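Local coordinates for protein prolyl 4-hydroxylase (Paramecium bursaria Chlorella virus 1, PDB 5C5T) that probably hydroxylates proline residues in collagen-like sequences as a metal- and 2-oxoglutarate-dependent dioxygenase, at residues Ile98-Ile101 and Gln102-Arg106. Numbering follows the deposited sequence.
Sequences IDKI and QKKTR
Ile101 O accepts two hydrogen bonds from Thr105: the backbone N lies 2.9 Å away, and the hydroxyl OG1, 2.8 Å from the same Ile101 O, donates from above the carbonyl plane, 42° out of it. The hydroxyl gets there because chi1 of -62° sets OG1 beside its own backbone N, which turns it back along the helix. Routine i to i+4 backbone bonds join the other pairs; Lys104 N to Lys100 O is the straightest, with an N-H...O angle of 175°. One water bridges the polar side chains, donating to Asp99 OD1 at 2.8 Å and to Gln102 OE1 at 2.7 Å, while Gln102 NE2 is hydrogen-bonded to OE1 of Gln222. Helix 96-109 packs outside the larger sheet of the double-stranded beta-helix (jelly-roll) core of 2-oxoglutarate oxygenases, against strands 120-129 and 217-225: Ile98 reaches Val124, and Thr105 reaches Phe121 and Ile224. In van der Waals contact, Ile98 methyl CG2 obliquely crosses Gln102 at its amide carbon CD, 4.2 Å away. Lys100 and Lys104 run side by side in the same direction, CE of Lys100 3.9 Å from CD of Lys104. Their NZ atoms diverge: Lys100 salt-bridges Glu49 OE2, whereas Lys104 hydrogen-bonds Phe44 O and makes a cation-pi contact with Phe44.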
loop_
_atom_site.group_PDB
_atom_site.type_symbol
_atom_site.label_atom_id
_atom_site.label_comp_id
_atom_site.label_asym_id
_atom_site.label_seq_id
_atom_site.Cartn_x
_atom_site.Cartn_y
_atom_site.Cartn_z
ATOM N N ILE A 98 -13.973 1.123 2.266
ATOM C CA ILE A 98 -13.070 2.105 1.633
ATOM C C ILE A 98 -13.126 3.450 2.314
ATOM O O ILE A 98 -12.080 4.088 2.579
ATOM C CB ILE A 98 -13.402 2.290 0.167
ATOM C CG1 ILE A 98 -13.326 0.940 -0.579
ATOM C CG2 ILE A 98 -12.463 3.371 -0.454
ATOM C CD1 ILE A 98 -11.985 0.431 -0.858
ATOM N N ASP A 99 -14.348 3.915 2.576
ATOM C CA ASP A 99 -14.552 5.110 3.357
ATOM C C ASP A 99 -13.759 5.059 4.653
ATOM O O ASP A 99 -13.160 6.038 5.045
ATOM C CB ASP A 99 -16.031 5.313 3.684
ATOM C CG ASP A 99 -16.866 5.664 2.470
ATOM O OD1 ASP A 99 -16.346 6.308 1.529
ATOM O OD2 ASP A 99 -18.070 5.330 2.491
ATOM N N LYS A 100 -13.783 3.927 5.354
ATOM C CA LYS A 100 -13.048 3.830 6.615
ATOM C C LYS A 100 -11.525 3.857 6.458
ATOM O O LYS A 100 -10.830 4.517 7.203
ATOM C CB LYS A 100 -13.464 2.556 7.355
ATOM C CG LYS A 100 -12.721 2.347 8.670
ATOM C CD LYS A 100 -13.296 1.169 9.449
ATOM C CE LYS A 100 -12.653 1.053 10.829
ATOM N NZ LYS A 100 -13.587 0.385 11.812
ATOM N N ILE A 101 -11.017 3.138 5.470
ATOM C CA ILE A 101 -9.584 3.246 5.127
ATOM C C ILE A 101 -9.201 4.701 4.979
ATOM O O ILE A 101 -8.220 5.151 5.571
ATOM C CB ILE A 101 -9.255 2.461 3.867
ATOM C CG1 ILE A 101 -9.408 0.934 4.129
ATOM C CG2 ILE A 101 -7.798 2.759 3.392
ATOM C CD1 ILE A 101 -9.299 0.041 2.893
ATOM N N GLN A 102 -9.998 5.456 4.232
ATOM C CA GLN A 102 -9.595 6.825 3.905
ATOM C C GLN A 102 -9.710 7.723 5.105
ATOM O O GLN A 102 -8.831 8.539 5.371
ATOM C CB GLN A 102 -10.440 7.337 2.753
ATOM C CG GLN A 102 -10.170 6.515 1.496
ATOM C CD GLN A 102 -10.750 7.124 0.269
ATOM O OE1 GLN A 102 -11.856 7.733 0.332
ATOM N NE2 GLN A 102 -10.023 6.996 -0.871
ATOM N N LYS A 103 -10.759 7.526 5.880
ATOM C CA LYS A 103 -10.897 8.266 7.146
ATOM C C LYS A 103 -9.721 8.042 8.106
ATOM O O LYS A 103 -9.164 8.994 8.619
ATOM C CB LYS A 103 -12.202 7.892 7.841
ATOM C CG LYS A 103 -12.479 8.715 9.115
ATOM C CD LYS A 103 -13.796 8.318 9.751
ATOM C CE LYS A 103 -14.222 9.341 10.795
ATOM N NZ LYS A 103 -13.539 9.056 12.064
ATOM N N LYS A 104 -9.347 6.792 8.348
ATOM C CA LYS A 104 -8.238 6.515 9.238
ATOM C C LYS A 104 -6.911 6.949 8.664
ATOM O O LYS A 104 -5.991 7.280 9.429
ATOM C CB LYS A 104 -8.217 5.040 9.579
ATOM C CG LYS A 104 -9.418 4.630 10.332
ATOM C CD LYS A 104 -9.374 3.218 10.805
ATOM C CE LYS A 104 -8.265 3.048 11.787
ATOM N NZ LYS A 104 -8.468 1.844 12.593
ATOM N N THR A 105 -6.791 6.935 7.335
ATOM C CA THR A 105 -5.543 7.383 6.712
ATOM C C THR A 105 -5.433 8.900 6.928
ATOM O O THR A 105 -4.386 9.412 7.276
ATOM C CB THR A 105 -5.478 7.021 5.209
ATOM O OG1 THR A 105 -5.515 5.592 5.078
ATOM C CG2 THR A 105 -4.246 7.558 4.541
ATOM N N ARG A 106 -6.523 9.614 6.725
ATOM C CA ARG A 106 -6.506 11.054 6.929
ATOM C C ARG A 106 -6.180 11.400 8.395
ATOM O O ARG A 106 -5.335 12.286 8.672
ATOM C CB ARG A 106 -7.865 11.607 6.449
ATOM C CG ARG A 106 -8.074 13.067 6.714
ATOM C CD ARG A 106 -9.381 13.487 6.081
ATOM N NE ARG A 106 -10.504 12.917 6.833
ATOM C CZ ARG A 106 -11.350 11.971 6.404
ATOM N NH1 ARG A 106 -11.256 11.425 5.186
ATOM N NH2 ARG A 106 -12.323 11.575 7.217
HETATM O O HOH W 1 -14.398 6.989 -0.320
#